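Local atomic coordinates of AmbC (Sorangium cellulosum, PDB entry 5O15), a protein that probably dehydrates a polyketide intermediate and then closes it into an oxygen heterocycle, as a bifunctional dehydratase-cyclase domain of ambruticin biosynthesis. Residues A[65-70]-A[114-119]. Numbering follows the deposited sequence.
Sequences VELALA and FAVHSR
Ala68 and Phe114 make the tighter of two apolar contacts between residues 65-70 of helix 61-75 and residues 114-119 of strand 112-120. The CB methyl of Ala68 approaches the phenyl ring obliquely, near its CE2-CZ bond, and sits equally near these two neighbouring carbons, 3.7 Å from both CE2 and CZ of Phe114. A little further along, Leu67 reaches the next inward-pointing side chain of the strand: its CD1 meets CG1 of Val116 at 4.0 Å, and the two side chains cross at about a right angle, branch end against branch end. The CG1 of Val116 is available there because it stands anti to the backbone N (chi1 -180°). In Phe114, CG lies between the backbone N and the carbonyl carbon (chi1 74°), which sends the ring out toward the helix. A sheet curling round a central helix defines the hotdog fold, and the domain has the double form of it; here helix 61-75 meets the strand through consecutive helix residues and alternate strand residues. No hydrogen bond links the two segments; 136 Å² is buried between them, and neighbouring strands add to the packing. Leu83 of strand 79-85 touches both Ala68 and Phe114, while Leu99 of strand 96-103 lies against Leu67. Backbone hydrogen bonds of Phe114 with Gly134 and of Val116 with His131 and Ala132 fix the strand in the sheet. On the helix, the carboxylate of Glu66 is hydrogen-bonded to His19 and to the backbone N atoms of Gly208 and Leu209.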
ATOM      1  N   VAL A  65       3.084  -3.385   2.488  1.00 14.29           N
ATOM      2  CA  VAL A  65       3.493  -3.819   1.164  1.00 14.06           C
ATOM      3  C   VAL A  65       4.915  -3.369   0.863  1.00 13.37           C
ATOM      4  O   VAL A  65       5.742  -4.145   0.373  1.00 13.58           O
ATOM      5  CB  VAL A  65       2.482  -3.357   0.107  1.00 14.71           C
ATOM      6  CG1 VAL A  65       2.945  -3.731  -1.269  1.00 16.53           C
ATOM      7  CG2 VAL A  65       1.097  -3.939   0.387  1.00 16.88           C
ATOM      8  N   GLU A  66       5.214  -2.095   1.131  1.00 12.84           N
ATOM      9  CA  GLU A  66       6.552  -1.560   0.922  1.00 13.15           C
ATOM     10  C   GLU A  66       7.587  -2.341   1.727  1.00 13.25           C
ATOM     11  O   GLU A  66       8.665  -2.663   1.212  1.00 13.75           O
ATOM     12  CB  GLU A  66       6.565  -0.068   1.286  1.00 13.89           C
ATOM     13  CG  GLU A  66       7.937   0.543   1.474  1.00 14.95           C
ATOM     14  CD  GLU A  66       8.795   0.615   0.212  1.00 16.40           C
ATOM     15  OE1 GLU A  66       8.364   0.182  -0.875  1.00 15.84           O
ATOM     16  OE2 GLU A  66       9.958   1.069   0.334  1.00 18.29           O
ATOM     17  N   LEU A  67       7.290  -2.632   2.994  1.00 12.97           N
ATOM     18  CA  LEU A  67       8.247  -3.377   3.801  1.00 13.99           C
ATOM     19  C   LEU A  67       8.452  -4.784   3.251  1.00 13.71           C
ATOM     20  O   LEU A  67       9.582  -5.286   3.229  1.00 14.55           O
ATOM     21  CB  LEU A  67       7.786  -3.387   5.265  1.00 14.41           C
ATOM     22  CG  LEU A  67       7.921  -2.018   5.966  1.00 15.46           C
ATOM     23  CD1 LEU A  67       7.139  -1.990   7.254  1.00 18.50           C
ATOM     24  CD2 LEU A  67       9.384  -1.673   6.181  1.00 17.54           C
ATOM     25  N   ALA A  68       7.383  -5.424   2.792  1.00 13.75           N
ATOM     26  CA  ALA A  68       7.514  -6.749   2.193  1.00 13.82           C
ATOM     27  C   ALA A  68       8.310  -6.702   0.890  1.00 13.65           C
ATOM     28  O   ALA A  68       9.117  -7.596   0.630  1.00 14.15           O
ATOM     29  CB  ALA A  68       6.131  -7.334   1.942  1.00 15.37           C
ATOM     30  N   LEU A  69       8.104  -5.654   0.070  1.00 13.58           N
ATOM     31  CA  LEU A  69       8.905  -5.480  -1.131  1.00 13.63           C
ATOM     32  C   LEU A  69      10.378  -5.269  -0.802  1.00 13.70           C
ATOM     33  O   LEU A  69      11.252  -5.723  -1.547  1.00 14.51           O
ATOM     34  CB  LEU A  69       8.364  -4.317  -1.978  1.00 14.32           C
ATOM     35  CG  LEU A  69       7.016  -4.584  -2.660  1.00 15.55           C
ATOM     36  CD1 LEU A  69       6.411  -3.266  -3.108  1.00 16.11           C
ATOM     37  CD2 LEU A  69       7.168  -5.507  -3.829  1.00 16.49           C
ATOM     38  N   ALA A  70      10.670  -4.542   0.279  1.00 13.58           N
ATOM     39  CA  ALA A  70      12.056  -4.362   0.695  1.00 15.56           C
ATOM     40  C   ALA A  70      12.672  -5.696   1.105  1.00 15.13           C
ATOM     41  O   ALA A  70      13.830  -5.987   0.779  1.00 16.33           O
ATOM     42  CB  ALA A  70      12.142  -3.359   1.844  1.00 16.50           C
ATOM     43  N   PHE A 114       7.035 -14.791   5.268  1.00 12.05           N
ATOM     44  CA  PHE A 114       7.551 -13.619   5.955  1.00 12.16           C
ATOM     45  C   PHE A 114       6.494 -13.092   6.912  1.00 11.84           C
ATOM     46  O   PHE A 114       5.315 -13.415   6.790  1.00 12.23           O
ATOM     47  CB  PHE A 114       7.987 -12.513   4.973  1.00 12.60           C
ATOM     48  CG  PHE A 114       6.833 -11.800   4.341  1.00 12.58           C
ATOM     49  CD1 PHE A 114       6.263 -12.252   3.179  1.00 13.29           C
ATOM     50  CD2 PHE A 114       6.298 -10.678   4.961  1.00 14.47           C
ATOM     51  CE1 PHE A 114       5.181 -11.606   2.621  1.00 15.15           C
ATOM     52  CE2 PHE A 114       5.190  -9.985   4.383  1.00 16.26           C
ATOM     53  CZ  PHE A 114       4.648 -10.477   3.254  1.00 16.03           C
ATOM     54  N   ALA A 115       6.914 -12.237   7.825  1.00 11.62           N
ATOM     55  CA  ALA A 115       5.996 -11.514   8.703  1.00 12.87           C
ATOM     56  C   ALA A 115       6.575 -10.134   8.983  1.00 12.21           C
ATOM     57  O   ALA A 115       7.789  -9.950   8.937  1.00 13.05           O
ATOM     58  CB  ALA A 115       5.713 -12.243  10.019  1.00 14.73           C
ATOM     59  N   VAL A 116       5.700  -9.165   9.269  1.00 12.57           N
ATOM     60  CA  VAL A 116       6.088  -7.804   9.627  1.00 13.66           C
ATOM     61  C   VAL A 116       5.534  -7.516  11.009  1.00 14.38           C
ATOM     62  O   VAL A 116       4.339  -7.710  11.244  1.00 14.69           O
ATOM     63  CB  VAL A 116       5.516  -6.791   8.621  1.00 14.56           C
ATOM     64  CG1 VAL A 116       5.932  -5.388   8.999  1.00 17.52           C
ATOM     65  CG2 VAL A 116       5.947  -7.166   7.220  1.00 16.29           C
ATOM     66  N   HIS A 117       6.385  -6.987  11.900  1.00 15.34           N
ATOM     67  CA  HIS A 117       6.044  -6.757  13.299  1.00 15.03           C
ATOM     68  C   HIS A 117       6.520  -5.385  13.726  1.00 14.87           C
ATOM     69  O   HIS A 117       7.449  -4.833  13.137  1.00 15.06           O
ATOM     70  CB  HIS A 117       6.814  -7.738  14.160  1.00 16.38           C
ATOM     71  CG  HIS A 117       6.979  -9.061  13.524  1.00 21.07           C
ATOM     72  ND1 HIS A 117       6.126 -10.067  13.840  1.00 17.79           N
ATOM     73  CD2 HIS A 117       7.827  -9.550  12.583  1.00 22.59           C
ATOM     74  CE1 HIS A 117       6.483 -11.172  13.216  1.00 24.22           C
ATOM     75  NE2 HIS A 117       7.509 -10.880  12.426  1.00 24.85           N
ATOM     76  N   SER A 118       5.931  -4.877  14.807  1.00 14.93           N
ATOM     77  CA  SER A 118       6.441  -3.657  15.404  1.00 15.02           C
ATOM     78  C   SER A 118       6.318  -3.726  16.909  1.00 16.28           C
ATOM     79  O   SER A 118       5.579  -4.541  17.454  1.00 17.60           O
ATOM     80  CB  SER A 118       5.726  -2.416  14.870  1.00 17.93           C
ATOM     81  OG  SER A 118       4.527  -2.207  15.554  1.00 20.43           O
ATOM     82  N   ARG A 119       7.051  -2.841  17.565  1.00 16.63           N
ATOM     83  CA  ARG A 119       6.901  -2.643  18.995  1.00 20.08           C
ATOM     84  C   ARG A 119       7.213  -1.191  19.314  1.00 22.59           C
ATOM     85  O   ARG A 119       8.007  -0.566  18.604  1.00 22.17           O
ATOM     86  CB  ARG A 119       7.805  -3.587  19.803  1.00 25.25           C
ATOM     87  CG  ARG A 119       9.281  -3.298  19.730  1.00 31.61           C
ATOM     88  CD  ARG A 119      10.113  -4.244  20.631  1.00 38.16           C
ATOM     89  NE  ARG A 119      11.491  -3.765  20.672  1.00 44.61           N
ATOM     90  CZ  ARG A 119      12.560  -4.504  20.940  1.00 49.57           C
ATOM     91  NH1 ARG A 119      12.458  -5.804  21.218  1.00 49.06           N
ATOM     92  NH2 ARG A 119      13.753  -3.922  20.932  1.00 52.24           N
TER